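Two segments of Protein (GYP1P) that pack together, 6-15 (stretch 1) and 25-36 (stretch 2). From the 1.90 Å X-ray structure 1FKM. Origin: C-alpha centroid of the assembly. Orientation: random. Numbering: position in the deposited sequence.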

# COMPACT_ATOMS: atom_id res chain seq x y z
N GLN A 6 -24.12 5.45 10.68
CA GLN A 6 -24.07 4.50 11.78
C GLN A 6 -22.66 3.90 11.88
O GLN A 6 -22.10 3.79 12.97
N ARG A 7 -22.10 3.51 10.74
CA ARG A 7 -20.78 2.91 10.74
C ARG A 7 -19.74 3.87 11.31
O ARG A 7 -18.84 3.46 12.04
N ILE A 8 -19.88 5.15 10.98
CA ILE A 8 -18.96 6.15 11.49
C ILE A 8 -19.07 6.20 13.01
O ILE A 8 -18.06 6.32 13.71
N SER A 9 -20.29 6.07 13.51
CA SER A 9 -20.53 6.09 14.95
C SER A 9 -19.90 4.88 15.64
O SER A 9 -19.37 5.00 16.74
N LYS A 10 -19.98 3.71 15.01
CA LYS A 10 -19.41 2.50 15.58
C LYS A 10 -17.90 2.67 15.75
O LYS A 10 -17.34 2.28 16.77
N PHE A 11 -17.25 3.25 14.75
CA PHE A 11 -15.81 3.48 14.85
C PHE A 11 -15.53 4.53 15.93
O PHE A 11 -14.57 4.40 16.68
N ASP A 12 -16.38 5.55 16.01
CA ASP A 12 -16.20 6.60 17.01
C ASP A 12 -16.15 6.05 18.43
O ASP A 12 -15.28 6.43 19.21
N ASN A 13 -17.07 5.15 18.76
CA ASN A 13 -17.10 4.57 20.10
C ASN A 13 -15.93 3.63 20.37
O ASN A 13 -15.61 3.35 21.53
N ILE A 14 -15.30 3.14 19.32
CA ILE A 14 -14.15 2.26 19.49
C ILE A 14 -12.91 3.13 19.67
O ILE A 14 -12.03 2.82 20.48
N LEU A 15 -12.88 4.25 18.95
CA LEU A 15 -11.73 5.15 18.98
C LEU A 15 -11.74 6.28 20.00
O LEU A 15 -10.67 6.69 20.48
N ASP A 25 -11.24 -5.36 18.60
CA ASP A 25 -12.50 -4.82 18.10
C ASP A 25 -12.24 -4.02 16.82
O ASP A 25 -12.97 -4.14 15.85
N LEU A 26 -11.17 -3.24 16.83
CA LEU A 26 -10.83 -2.41 15.68
C LEU A 26 -10.54 -3.23 14.42
O LEU A 26 -11.02 -2.91 13.33
N ARG A 27 -9.74 -4.28 14.56
CA ARG A 27 -9.40 -5.15 13.43
C ARG A 27 -10.64 -5.83 12.87
O ARG A 27 -10.82 -5.94 11.66
N GLN A 28 -11.51 -6.29 13.77
CA GLN A 28 -12.73 -6.98 13.38
C GLN A 28 -13.63 -6.15 12.47
O GLN A 28 -14.07 -6.63 11.42
N ILE A 29 -13.91 -4.91 12.86
CA ILE A 29 -14.78 -4.07 12.06
C ILE A 29 -14.07 -3.48 10.84
O ILE A 29 -14.68 -3.34 9.78
N SER A 30 -12.78 -3.17 10.98
CA SER A 30 -12.02 -2.58 9.88
C SER A 30 -11.85 -3.51 8.68
O SER A 30 -11.66 -3.04 7.56
N TRP A 31 -11.92 -4.82 8.91
CA TRP A 31 -11.76 -5.80 7.84
C TRP A 31 -12.76 -5.53 6.72
O TRP A 31 -12.46 -5.71 5.54
N ASN A 32 -13.95 -5.07 7.11
CA ASN A 32 -15.01 -4.81 6.16
C ASN A 32 -15.05 -3.38 5.62
O ASN A 32 -16.05 -2.97 5.04
N GLY A 33 -13.97 -2.63 5.81
CA GLY A 33 -13.93 -1.27 5.31
C GLY A 33 -13.94 -0.22 6.40
O GLY A 33 -14.66 -0.33 7.40
N ILE A 34 -13.15 0.83 6.20
CA ILE A 34 -13.05 1.91 7.17
C ILE A 34 -13.59 3.21 6.59
O ILE A 34 -13.19 3.61 5.49
N PRO A 35 -14.52 3.88 7.31
CA PRO A 35 -15.09 5.14 6.84
C PRO A 35 -13.93 6.08 6.52
O PRO A 35 -12.97 6.15 7.29
N LYS A 36 -14.00 6.79 5.40
CA LYS A 36 -12.90 7.67 5.02
C LYS A 36 -12.44 8.64 6.10
O LYS A 36 -11.24 8.87 6.25

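Stretch 1 is helical throughout, and its axis runs nearly antiparallel to that of helix 25-30, at 164° between N-to-C directions with a closest approach of 10.6 Å. Side chains fill the space between the axes, and the two stretches together bury 598 Å². The nearest CA pairs, I8 CA with P35 CA at 6.1 Å and I14 CA with L26 CA at 6.9 Å, fix the register.

Q6 lies out of reach of stretch 2, so the contact begins with R7. Its CA-to-CB bond points toward stretch 2, and chi1 to chi3 are all t, an extended chain that carries the guanidinium to the backbone carbonyls of I29 and G33. There R7 NH2 donates to G33 O at 2.8 Å with an angle of 154°. Two further bonds are weak: R7 NH2 to I29 O, short at 2.7 Å but bent to 118°, and R7 NE to G33 O at 3.3 Å and 135°. Both carbonyl oxygens lie at the guanidinium edge, near its plane, where N-H groups can reach them. Water 1 extends this network, accepting from R7 NH1 at 3.0 Å and from N32 ND2 at 2.8 Å. The aliphatic part of R7 also packs, with R7 CG 3.9 Å from P35 CG.

I8 (m, t) points sideways and adds an apolar contact, I8 CG1 to P35 CB at 3.8 Å. S9 makes no contact. K10 (m, t, p, t) points toward stretch 2 and contributes its aliphatic chain, K10 CE lying 3.8 Å from I29 CD1.

F11, buried, with chi1 m and chi2 81°, is held on opposite ring faces. I29 CG2 sits 4.1 Å from the centroid of the F11 ring, 28° off the normal; across the ring, P35 CD is 3.5 Å from that centroid and 22° off. Both are CH-pi contacts. At the ring edge, F11 CE2 is 3.6 Å from S30 OG, whose hydroxyl donates to L26 O at 2.7 Å within its own helix. I34 points away, yet I34 CG2 comes within 4.0 Å of F11 CE2.

From stretch 2, the side chain of I29 (t, t) sits as a knob among R7, K10, F11 and I14.

D12 and N13 do not reach stretch 2. I14 (m, t) points toward it, placing I14 CD1 3.9 Å from I29 CG2 and I14 CG2 4.2 Å from L26 CD1. L15 (m, t) starts sideways, but its end comes nearer, and L15 CD2 meets L26 CD1 at 4.1 Å. L26 (t, p) likewise departs sideways before its end approaches stretch 1.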

# COMPACT_ATOMS: atom_id res chain seq x y z
CB GLN A 6 -25.08 3.38 11.53
CG GLN A 6 -25.17 2.33 12.63
CD GLN A 6 -25.95 2.81 13.84
OE1 GLN A 6 -26.12 2.07 14.82
NE2 GLN A 6 -26.43 4.05 13.79
CB ARG A 7 -20.40 2.48 9.32
CG ARG A 7 -19.15 1.61 9.28
CD ARG A 7 -19.02 0.86 7.97
NE ARG A 7 -17.86 -0.02 7.98
CZ ARG A 7 -17.76 -1.15 8.68
NH1 ARG A 7 -18.77 -1.57 9.44
NH2 ARG A 7 -16.65 -1.88 8.61
CB ILE A 8 -19.29 7.54 10.88
CG1 ILE A 8 -18.87 7.55 9.40
CG2 ILE A 8 -18.58 8.64 11.65
CD1 ILE A 8 -19.34 8.76 8.61
CB SER A 9 -22.03 6.12 15.25
OG SER A 9 -22.26 6.13 16.64
CB LYS A 10 -19.69 1.29 14.68
CG LYS A 10 -21.17 0.94 14.55
CD LYS A 10 -21.37 -0.29 13.69
CE LYS A 10 -20.73 -1.52 14.32
NZ LYS A 10 -20.87 -2.74 13.47
CB PHE A 11 -15.24 3.94 13.51
CG PHE A 11 -14.93 2.82 12.56
CD1 PHE A 11 -15.94 2.23 11.80
CD2 PHE A 11 -13.63 2.33 12.43
CE1 PHE A 11 -15.66 1.19 10.92
CE2 PHE A 11 -13.34 1.29 11.56
CZ PHE A 11 -14.35 0.71 10.80
CB ASP A 12 -17.34 7.63 16.92
CG ASP A 12 -17.19 8.57 15.74
OD1 ASP A 12 -16.08 9.08 15.51
OD2 ASP A 12 -18.20 8.80 15.03
CB ASN A 13 -18.43 3.87 20.35
CG ASN A 13 -19.59 4.85 20.48
OD1 ASN A 13 -19.48 5.87 21.17
ND2 ASN A 13 -20.70 4.55 19.82
CB ILE A 14 -13.93 1.36 18.25
CG1 ILE A 14 -15.03 0.30 18.17
CG2 ILE A 14 -12.55 0.70 18.31
CD1 ILE A 14 -14.93 -0.62 16.96
CB LEU A 15 -11.54 5.75 17.59
CG LEU A 15 -11.33 4.76 16.45
CD1 LEU A 15 -11.37 5.50 15.12
CD2 LEU A 15 -10.00 4.03 16.63
CB ASP A 25 -13.16 -3.91 19.13
CG ASP A 25 -13.62 -4.66 20.37
OD1 ASP A 25 -14.15 -5.77 20.23
OD2 ASP A 25 -13.45 -4.12 21.48
CB LEU A 26 -9.63 -1.51 16.02
CG LEU A 26 -9.22 -0.49 14.95
CD1 LEU A 26 -10.39 0.45 14.67
CD2 LEU A 26 -8.00 0.29 15.43
CB ARG A 27 -8.41 -6.23 13.87
CG ARG A 27 -7.00 -5.76 14.14
CD ARG A 27 -6.11 -6.95 14.48
NE ARG A 27 -6.21 -8.01 13.47
CZ ARG A 27 -5.54 -9.16 13.50
NH1 ARG A 27 -4.70 -9.41 14.50
NH2 ARG A 27 -5.71 -10.05 12.54
CB GLN A 28 -13.51 -7.39 14.63
CG GLN A 28 -14.88 -7.96 14.35
CD GLN A 28 -15.62 -8.35 15.62
OE1 GLN A 28 -15.85 -7.51 16.49
NE2 GLN A 28 -15.97 -9.62 15.73
CB ILE A 29 -15.38 -2.91 12.91
CG1 ILE A 29 -16.42 -2.15 12.08
CG2 ILE A 29 -14.28 -1.97 13.39
CD1 ILE A 29 -17.23 -1.14 12.88
CB SER A 30 -10.63 -2.15 10.36
OG SER A 30 -10.71 -1.11 11.32
CB TRP A 31 -11.98 -7.22 8.38
CG TRP A 31 -11.17 -8.29 7.71
CD1 TRP A 31 -10.00 -8.83 8.15
CD2 TRP A 31 -11.46 -8.94 6.46
NE1 TRP A 31 -9.54 -9.77 7.27
CE2 TRP A 31 -10.42 -9.86 6.22
CE3 TRP A 31 -12.49 -8.84 5.52
CZ2 TRP A 31 -10.38 -10.68 5.08
CZ3 TRP A 31 -12.45 -9.65 4.38
CH2 TRP A 31 -11.40 -10.55 4.18
CB ASN A 32 -16.37 -5.15 6.79
CG ASN A 32 -16.39 -6.55 7.37
OD1 ASN A 32 -16.04 -7.51 6.69
ND2 ASN A 32 -16.81 -6.67 8.62
CB ILE A 34 -11.57 2.14 7.58
CG1 ILE A 34 -10.99 0.84 8.15
CG2 ILE A 34 -11.47 3.27 8.59
CD1 ILE A 34 -9.45 0.82 8.21
CB PRO A 35 -15.89 5.62 8.06
CG PRO A 35 -16.35 4.32 8.68
CD PRO A 35 -15.10 3.47 8.60
CB LYS A 36 -13.26 8.44 3.74
CG LYS A 36 -14.49 9.33 3.83
CD LYS A 36 -14.67 10.12 2.54
CE LYS A 36 -15.90 11.02 2.58
NZ LYS A 36 -17.16 10.23 2.66
O HOH W 1 -18.18 -4.49 9.79